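Local coordinates for protein similar to yteR (Bacilus subtilis) (Clostridium acetobutylicum, PDB 4WU0) that probably hydrolyses unsaturated rhamnogalacturonan fragments of pectin, as a family 105 glycoside hydrolase related to YteR, at residues A[198-203]-A[263-268]; A[249-254]-A[334-339]; A[316-321]-A[339-344]. All blocks are in the same frame, centred on the assembly; numbering follows the deposited sequence.

Contact 1 of 3, residues A[198-203]-A[263-268]; sequences WGRAMG and EASGSS
Arg200 and Gly266 bring two helix starts almost backbone to backbone, with Arg200 CA only 3.8 Å from Gly266 CA. Gly266 has no side chain to hold the helices apart, and the axes of 199-203 and 264-268 approach to 7.5 Å, their directions 29° apart. With CG anti to its backbone N and the chain bent at chi3 (71°), Arg200 runs along Ser265. Its NH2 then donates edge-on, in the guanidinium plane, to Ser265 OG at 2.8 Å, and also bonds to Cys317 O. Ser265 OG passes the interaction on, donating to the syn lone pair of Glu263 OE2 at 2.7 Å; the direct ion pair from Arg200 NH2 to that same oxygen is long, 3.9 Å. Glu263, bent at chi2 (-79°), is the N-cap of its own helix. Its OE1 accepts from Gly266 N through a syn lone pair, whereas OE2 takes Ser265 N from above the carboxylate plane. Cys317 N is a third donor to OE2, so Arg200 and Glu263 hold the O and N of one residue. Helix start and arginine would probably both favour the ionised carboxylate. A water bridges Glu263 OE1 and, weakly, Arg200 N. Behind the guanidinium, Trp198 CZ2 lies 3.4 Å above one face, off centre. This buried, glycine-mediated contact with its side-chain N-cap joins helices 199-215 and 264-279 of the (alpha/alpha)6 barrel expected of this family, with helix 288-302 against Ala264 and Ser267, helix 345-360 against Arg200 and Ser268, and Ile316 of strand 311-317 packing against Glu263, Ala264 and Ser265.

Contact 2 of 3, residues A[249-254]-A[334-339]; sequences YQVLDE and YYISEP
The Tyr335 ring carries Tyr334 CD2 over the centre of one face, 4.0 Å above the plane, and has Gln250 NE2 near its edge; Trp198 also meets it, with the two ring planes inclined at about 35°. Val251 CG2 approaches obliquely, and its closest partner is Tyr335 CB at 4.0 Å, the two side chains crossing at about a right angle. The second flat group is the Gln250 amide. Bent at chi2 (82°), the chain turns NE2 toward the end of helix 332-337, where it donates to Tyr335 O at 3.0 Å with an N-H...O angle of 158°. Tyr335 O lies close to the amide plane of Gln250, but the donor sits above the carbonyl plane. Ile336 closes the outer part of the contact, its CD1 reaching Gln250 CG at 4.3 Å and resting loosely near Val251 CG2. Both tyrosine hydroxyls are held: Tyr335 OH by His176 ND1, and Tyr334 OH by donating to the anti lone pair of Glu338 OE2. Val251 opens a type I beta turn ending at Glu254. Amide-to-carbonyl bonding and aliphatic contact tie this turn-bearing loop to a short helix, among the long connections between helices of the six-hairpin glycosidase fold.

Contact 3 of 3, residues A[316-321]-A[339-344]; sequences ICYVAG and PIVSNE
Buried Ile316 is the tight part of this contact, held to Val341 as an antiparallel hydrogen-bonded pair. Val341 N donates to Ile316 O at 2.8 Å, and Ile316 N returns a bond to Val341 O at 2.9 Å. Ile316 also fills the bend beyond the strand: its CD1 packs 3.6 Å from Glu344 N, and its CG2 against Glu344 CG. One pair on, Cys317 and Ile340 face each other without such bonds, their side chains on the other face of the sheet, before Tyr318 N reaches Pro339 O at 2.8 Å with a nearly straight N-H...O angle of 172°. The two-residue strand 340-341 is one of the two edge strands of a three-stranded antiparallel sheet, paired to the end of strand 311-317, and Glu344 then serves as N-cap of helix 345-360. On the solvent side, where Pro339 and Ile340 are exposed and Val341 partly so, packing loosens: exposed Tyr318 touches Pro339 CB and Val341 CG2 mainly through its CB, at 3.9 Å each. Glu344 OE1 meets this ring at its edge, 3.5 Å from Tyr318 CE1, with carboxylate and ring planes 82° apart. Lys346 pairs with Glu344 OE2, bonds to Tyr318 O and makes a cation-pi contact with the ring.

In the fold
The three contacts form one continuous cluster, with centres 10 Å apart for contacts 1 and 2 and 11 Å for either with contact 3. Contacts 1 and 2 join through the backbone, Gly199 N lying 2.9 Å from Gln250 O, and through a weak bond between Trp198 NE1 and Gln250 OE1. Contact 1 grips the backbone of contact 3 at both the N and the O of one residue: Arg200 NH2 is 2.7 Å from Cys317 O, and Glu263 OE2 is 2.9 Å from Cys317 N. Contacts 2 and 3 share Pro339, where helix 332-337 gives way to strand 340-341, and meet again where Tyr334 OH bonds to Gly321 N.

Contact 1 of 3, residues A[198-203]-A[263-268]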
loop_
_atom_site.group_PDB
_atom_site.type_symbol
_atom_site.label_atom_id
_atom_site.label_comp_id
_atom_site.label_asym_id
_atom_site.label_seq_id
_atom_site.Cartn_x
_atom_site.Cartn_y
_atom_site.Cartn_z
ATOM N N TRP A 198 -5.226 1.168 12.488
ATOM C CA TRP A 198 -5.114 2.332 11.614
ATOM C C TRP A 198 -5.584 1.965 10.222
ATOM O O TRP A 198 -5.169 0.948 9.667
ATOM C CB TRP A 198 -3.658 2.800 11.579
ATOM C CG TRP A 198 -3.422 4.019 10.752
ATOM C CD1 TRP A 198 -4.241 5.093 10.614
ATOM C CD2 TRP A 198 -2.281 4.275 9.922
ATOM N NE1 TRP A 198 -3.670 6.012 9.759
ATOM C CE2 TRP A 198 -2.469 5.526 9.324
ATOM C CE3 TRP A 198 -1.119 3.558 9.630
ATOM C CZ2 TRP A 198 -1.534 6.081 8.447
ATOM C CZ3 TRP A 198 -0.204 4.109 8.771
ATOM C CH2 TRP A 198 -0.414 5.362 8.191
ATOM N N GLY A 199 -6.467 2.786 9.669
ATOM C CA GLY A 199 -7.050 2.528 8.367
ATOM C C GLY A 199 -6.041 2.239 7.273
ATOM O O GLY A 199 -6.131 1.228 6.565
ATOM N N ARG A 200 -5.076 3.135 7.105
ATOM C CA ARG A 200 -4.134 2.951 6.009
ATOM C C ARG A 200 -3.271 1.693 6.197
ATOM O O ARG A 200 -2.946 1.026 5.221
ATOM C CB ARG A 200 -3.260 4.190 5.795
ATOM C CG ARG A 200 -2.184 3.938 4.743
ATOM C CD ARG A 200 -1.658 5.163 4.011
ATOM N NE ARG A 200 -0.821 6.044 4.824
ATOM C CZ ARG A 200 -1.087 7.316 5.094
ATOM N NH1 ARG A 200 -0.219 8.023 5.794
ATOM N NH2 ARG A 200 -2.178 7.912 4.632
ATOM N N ALA A 201 -2.945 1.358 7.428
ATOM C CA ALA A 201 -2.159 0.148 7.683
ATOM C C ALA A 201 -2.908 -1.100 7.252
ATOM O O ALA A 201 -2.338 -1.988 6.582
ATOM C CB ALA A 201 -1.773 0.071 9.111
ATOM N N MET A 202 -4.183 -1.206 7.613
ATOM C CA MET A 202 -4.972 -2.306 7.079
ATOM C C MET A 202 -5.054 -2.249 5.566
ATOM O O MET A 202 -5.022 -3.274 4.912
ATOM C CB MET A 202 -6.380 -2.331 7.667
ATOM C CG MET A 202 -6.470 -2.961 9.037
ATOM S SD MET A 202 -6.064 -4.728 9.067
ATOM C CE MET A 202 -7.376 -5.479 8.090
ATOM N N GLY A 203 -5.179 -1.053 5.001
ATOM C CA GLY A 203 -5.185 -0.891 3.554
ATOM C C GLY A 203 -3.919 -1.452 2.910
ATOM O O GLY A 203 -3.987 -2.157 1.912
ATOM N N GLU A 263 -11.297 8.570 6.363
ATOM C CA GLU A 263 -9.970 8.837 5.813
ATOM C C GLU A 263 -9.814 8.191 4.437
ATOM O O GLU A 263 -10.162 7.022 4.221
ATOM C CB GLU A 263 -8.895 8.384 6.813
ATOM C CG GLU A 263 -7.490 8.880 6.505
ATOM C CD GLU A 263 -6.778 8.090 5.420
ATOM O OE1 GLU A 263 -6.977 6.867 5.371
ATOM O OE2 GLU A 263 -5.985 8.683 4.623
ATOM N N ALA A 264 -9.287 8.971 3.500
ATOM C CA ALA A 264 -9.379 8.632 2.080
ATOM C C ALA A 264 -8.399 7.576 1.609
ATOM O O ALA A 264 -8.727 6.770 0.722
ATOM C CB ALA A 264 -9.205 9.892 1.234
ATOM N N SER A 265 -7.169 7.600 2.120
ATOM C CA SER A 265 -6.182 6.677 1.598
ATOM C C SER A 265 -6.488 5.238 2.019
ATOM O O SER A 265 -6.524 4.349 1.175
ATOM C CB SER A 265 -4.754 7.106 1.950
ATOM O OG SER A 265 -4.463 6.930 3.322
ATOM N N GLY A 266 -6.735 5.011 3.301
ATOM C CA GLY A 266 -7.125 3.686 3.753
ATOM C C GLY A 266 -8.411 3.211 3.079
ATOM O O GLY A 266 -8.482 2.070 2.620
ATOM N N SER A 267 -9.417 4.077 2.973
ATOM C CA SER A 267 -10.672 3.703 2.333
ATOM C C SER A 267 -10.455 3.298 0.884
ATOM O O SER A 267 -11.025 2.319 0.425
ATOM C CB SER A 267 -11.681 4.862 2.409
ATOM O OG SER A 267 -12.088 5.087 3.750
ATOM N N SER A 268 -9.631 4.047 0.156
ATOM C CA SER A 268 -9.372 3.734 -1.251
ATOM C C SER A 268 -8.661 2.396 -1.408
ATOM O O SER A 268 -8.939 1.624 -2.334
ATOM C CB SER A 268 -8.549 4.847 -1.907
ATOM O OG SER A 268 -9.293 6.056 -2.044
HETATM O O HOH W 1 -6.274 5.638 7.831
#

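Contact 2 of 3, residues A[249-254]-A[334-339]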
loop_
_atom_site.group_PDB
_atom_site.type_symbol
_atom_site.label_atom_id
_atom_site.label_comp_id
_atom_site.label_asym_id
_atom_site.label_seq_id
_atom_site.Cartn_x
_atom_site.Cartn_y
_atom_site.Cartn_z
ATOM N N TYR A 249 -12.911 4.808 8.717
ATOM C CA TYR A 249 -12.284 5.782 9.600
ATOM C C TYR A 249 -10.786 5.614 9.742
ATOM O O TYR A 249 -10.240 4.515 9.576
ATOM C CB TYR A 249 -12.891 5.677 10.990
ATOM C CG TYR A 249 -14.279 6.234 11.085
ATOM C CD1 TYR A 249 -14.476 7.581 11.331
ATOM C CD2 TYR A 249 -15.392 5.411 10.931
ATOM C CE1 TYR A 249 -15.739 8.100 11.426
ATOM C CE2 TYR A 249 -16.655 5.928 11.030
ATOM C CZ TYR A 249 -16.817 7.272 11.252
ATOM O OH TYR A 249 -18.083 7.806 11.345
ATOM N N GLN A 250 -10.127 6.722 10.067
ATOM C CA GLN A 250 -8.703 6.730 10.435
ATOM C C GLN A 250 -8.371 5.707 11.524
ATOM O O GLN A 250 -7.433 4.919 11.365
ATOM C CB GLN A 250 -8.329 8.149 10.892
ATOM C CG GLN A 250 -7.017 8.330 11.601
ATOM C CD GLN A 250 -5.845 8.437 10.643
ATOM O OE1 GLN A 250 -5.906 7.937 9.520
ATOM N NE2 GLN A 250 -4.751 9.031 11.103
ATOM N N VAL A 251 -9.120 5.721 12.626
ATOM C CA VAL A 251 -9.022 4.670 13.641
ATOM C C VAL A 251 -10.259 3.778 13.437
ATOM O O VAL A 251 -11.393 4.162 13.747
ATOM C CB VAL A 251 -8.933 5.215 15.068
ATOM C CG1 VAL A 251 -8.782 4.065 16.072
ATOM C CG2 VAL A 251 -7.766 6.173 15.187
ATOM N N LEU A 252 -10.034 2.612 12.846
ATOM C CA LEU A 252 -11.095 1.874 12.150
ATOM C C LEU A 252 -12.328 1.526 12.971
ATOM O O LEU A 252 -13.455 1.578 12.461
ATOM C CB LEU A 252 -10.527 0.571 11.578
ATOM C CG LEU A 252 -9.653 0.751 10.343
ATOM C CD1 LEU A 252 -8.791 -0.494 10.058
ATOM C CD2 LEU A 252 -10.498 1.086 9.145
ATOM N N ASP A 253 -12.100 1.120 14.217
ATOM C CA ASP A 253 -13.161 0.601 15.063
ATOM C C ASP A 253 -13.715 1.613 16.057
ATOM O O ASP A 253 -14.507 1.240 16.912
ATOM C CB ASP A 253 -12.667 -0.634 15.828
ATOM C CG ASP A 253 -11.529 -0.319 16.781
ATOM O OD1 ASP A 253 -10.777 0.634 16.495
ATOM O OD2 ASP A 253 -11.367 -1.047 17.798
ATOM N N GLU A 254 -13.306 2.875 15.950
ATOM C CA GLU A 254 -13.689 3.898 16.915
ATOM C C GLU A 254 -14.465 5.032 16.252
ATOM O O GLU A 254 -14.258 6.208 16.568
ATOM C CB GLU A 254 -12.442 4.450 17.609
ATOM C CG GLU A 254 -11.664 3.364 18.354
ATOM C CD GLU A 254 -11.613 3.531 19.841
ATOM O OE1 GLU A 254 -12.441 4.274 20.403
ATOM O OE2 GLU A 254 -10.727 2.895 20.454
ATOM N N TYR A 334 -2.633 10.452 19.292
ATOM C CA TYR A 334 -1.552 10.471 18.324
ATOM C C TYR A 334 -2.092 10.346 16.885
ATOM O O TYR A 334 -1.693 11.111 16.009
ATOM C CB TYR A 334 -0.464 9.386 18.591
ATOM C CG TYR A 334 0.353 9.260 17.349
ATOM C CD1 TYR A 334 1.226 10.289 16.971
ATOM C CD2 TYR A 334 0.149 8.205 16.468
ATOM C CE1 TYR A 334 1.878 10.258 15.765
ATOM C CE2 TYR A 334 0.812 8.164 15.246
ATOM C CZ TYR A 334 1.651 9.190 14.899
ATOM O OH TYR A 334 2.280 9.141 13.682
ATOM N N TYR A 335 -2.969 9.379 16.620
ATOM C CA TYR A 335 -3.422 9.175 15.240
ATOM C C TYR A 335 -4.239 10.362 14.742
ATOM O O TYR A 335 -4.212 10.672 13.563
ATOM C CB TYR A 335 -4.200 7.870 15.074
ATOM C CG TYR A 335 -3.301 6.662 14.997
ATOM C CD1 TYR A 335 -2.599 6.365 13.831
ATOM C CD2 TYR A 335 -3.119 5.824 16.098
ATOM C CE1 TYR A 335 -1.770 5.271 13.754
ATOM C CE2 TYR A 335 -2.292 4.736 16.025
ATOM C CZ TYR A 335 -1.607 4.458 14.861
ATOM O OH TYR A 335 -0.760 3.361 14.772
ATOM N N ILE A 336 -4.963 11.020 15.635
ATOM C CA ILE A 336 -5.752 12.188 15.251
ATOM C C ILE A 336 -4.855 13.423 15.087
ATOM O O ILE A 336 -5.229 14.391 14.409
ATOM C CB ILE A 336 -6.858 12.417 16.307
ATOM C CG1 ILE A 336 -7.745 11.171 16.405
ATOM C CG2 ILE A 336 -7.689 13.652 16.012
ATOM C CD1 ILE A 336 -8.197 10.598 15.087
ATOM N N SER A 337 -3.664 13.391 15.688
ATOM C CA SER A 337 -2.784 14.563 15.664
ATOM C C SER A 337 -2.108 14.802 14.315
ATOM O O SER A 337 -1.613 15.915 14.054
ATOM C CB SER A 337 -1.689 14.461 16.736
ATOM O OG SER A 337 -0.658 13.570 16.314
ATOM N N GLU A 338 -2.046 13.782 13.464
ATOM C CA GLU A 338 -1.278 13.922 12.226
ATOM C C GLU A 338 -2.078 14.718 11.186
ATOM O O GLU A 338 -3.309 14.762 11.245
ATOM C CB GLU A 338 -0.851 12.556 11.675
ATOM C CG GLU A 338 0.179 11.786 12.540
ATOM C CD GLU A 338 1.603 12.311 12.428
ATOM O OE1 GLU A 338 1.800 13.482 12.037
ATOM O OE2 GLU A 338 2.551 11.554 12.758
ATOM N N PRO A 339 -1.381 15.369 10.241
ATOM C CA PRO A 339 -2.102 16.240 9.291
ATOM C C PRO A 339 -3.086 15.498 8.394
ATOM O O PRO A 339 -2.835 14.349 8.015
ATOM C CB PRO A 339 -0.988 16.817 8.414
ATOM C CG PRO A 339 0.251 16.730 9.293
ATOM C CD PRO A 339 0.084 15.498 10.116
#

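Contact 3 of 3, residues A[316-321]-A[339-344]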
loop_
_atom_site.group_PDB
_atom_site.type_symbol
_atom_site.label_atom_id
_atom_site.label_comp_id
_atom_site.label_asym_id
_atom_site.label_seq_id
_atom_site.Cartn_x
_atom_site.Cartn_y
_atom_site.Cartn_z
ATOM N N ILE A 316 -6.885 13.017 3.421
ATOM C CA ILE A 316 -5.845 11.997 3.441
ATOM C C ILE A 316 -4.927 12.219 4.642
ATOM O O ILE A 316 -4.415 13.300 4.849
ATOM C CB ILE A 316 -5.012 12.053 2.154
ATOM C CG1 ILE A 316 -5.901 11.921 0.908
ATOM C CG2 ILE A 316 -3.919 11.014 2.197
ATOM C CD1 ILE A 316 -5.239 12.473 -0.322
ATOM N N CYS A 317 -4.712 11.179 5.432
ATOM C CA CYS A 317 -3.758 11.297 6.536
ATOM C C CYS A 317 -2.365 11.434 5.935
ATOM O O CYS A 317 -1.920 10.543 5.233
ATOM C CB CYS A 317 -3.815 10.056 7.425
ATOM S SG CYS A 317 -2.520 10.112 8.712
ATOM N N TYR A 318 -1.661 12.519 6.209
ATOM C CA TYR A 318 -0.394 12.757 5.528
ATOM C C TYR A 318 0.674 11.691 5.867
ATOM O O TYR A 318 1.422 11.238 4.987
ATOM C CB TYR A 318 0.129 14.163 5.824
ATOM C CG TYR A 318 1.501 14.438 5.251
ATOM C CD1 TYR A 318 1.740 14.366 3.877
ATOM C CD2 TYR A 318 2.565 14.741 6.082
ATOM C CE1 TYR A 318 3.000 14.601 3.368
ATOM C CE2 TYR A 318 3.820 14.985 5.577
ATOM C CZ TYR A 318 4.032 14.912 4.221
ATOM O OH TYR A 318 5.298 15.151 3.720
ATOM N N VAL A 319 0.760 11.347 7.145
ATOM C CA VAL A 319 1.801 10.463 7.660
ATOM C C VAL A 319 1.369 9.949 9.025
ATOM O O VAL A 319 0.721 10.652 9.790
ATOM C CB VAL A 319 3.171 11.191 7.777
ATOM C CG1 VAL A 319 3.105 12.341 8.790
ATOM C CG2 VAL A 319 4.291 10.214 8.145
ATOM N N ALA A 320 1.705 8.708 9.313
ATOM C CA ALA A 320 1.622 8.177 10.669
ATOM C C ALA A 320 2.677 7.093 10.807
ATOM O O ALA A 320 3.064 6.452 9.819
ATOM C CB ALA A 320 0.269 7.607 10.968
ATOM N N GLY A 321 3.138 6.909 12.035
ATOM C CA GLY A 321 4.083 5.868 12.363
ATOM C C GLY A 321 4.223 5.746 13.865
ATOM O O GLY A 321 3.508 6.407 14.614
ATOM N N PRO A 339 -1.381 15.369 10.241
ATOM C CA PRO A 339 -2.102 16.240 9.291
ATOM C C PRO A 339 -3.086 15.498 8.394
ATOM O O PRO A 339 -2.835 14.349 8.015
ATOM C CB PRO A 339 -0.988 16.817 8.414
ATOM C CG PRO A 339 0.251 16.730 9.293
ATOM C CD PRO A 339 0.084 15.498 10.116
ATOM N N ILE A 340 -4.166 16.188 8.041
ATOM C CA ILE A 340 -5.115 15.724 7.032
ATOM C C ILE A 340 -4.923 16.651 5.840
ATOM O O ILE A 340 -5.081 17.875 5.964
ATOM C CB ILE A 340 -6.556 15.810 7.533
ATOM C CG1 ILE A 340 -6.736 14.983 8.807
ATOM C CG2 ILE A 340 -7.515 15.347 6.452
ATOM C CD1 ILE A 340 -8.073 15.243 9.503
ATOM N N VAL A 341 -4.614 16.069 4.686
ATOM C CA VAL A 341 -4.290 16.855 3.509
ATOM C C VAL A 341 -5.026 16.419 2.260
ATOM O O VAL A 341 -5.624 15.337 2.217
ATOM C CB VAL A 341 -2.763 16.833 3.251
ATOM C CG1 VAL A 341 -2.011 17.445 4.427
ATOM C CG2 VAL A 341 -2.259 15.437 3.017
ATOM N N SER A 342 -4.962 17.279 1.242
ATOM C CA SER A 342 -5.487 16.961 -0.081
ATOM C C SER A 342 -4.353 16.672 -1.082
ATOM O O SER A 342 -3.220 17.146 -0.919
ATOM C CB SER A 342 -6.345 18.103 -0.586
ATOM O OG SER A 342 -5.551 19.271 -0.780
ATOM N N ASN A 343 -4.683 15.882 -2.111
ATOM C CA ASN A 343 -3.783 15.632 -3.229
ATOM C C ASN A 343 -2.415 15.107 -2.813
ATOM O O ASN A 343 -1.398 15.484 -3.367
ATOM C CB ASN A 343 -3.692 16.855 -4.132
ATOM C CG ASN A 343 -5.012 17.166 -4.789
ATOM O OD1 ASN A 343 -5.884 16.293 -4.877
ATOM N ND2 ASN A 343 -5.177 18.391 -5.238
ATOM N N GLU A 344 -2.442 14.216 -1.835
ATOM C CA GLU A 344 -1.269 13.528 -1.332
ATOM C C GLU A 344 -1.165 12.161 -2.001
ATOM O O GLU A 344 -2.111 11.386 -1.984
ATOM C CB GLU A 344 -1.387 13.403 0.192
ATOM C CG GLU A 344 -0.594 12.297 0.856
ATOM C CD GLU A 344 0.872 12.375 0.569
ATOM O OE1 GLU A 344 1.411 13.504 0.486
ATOM O OE2 GLU A 344 1.485 11.293 0.426
#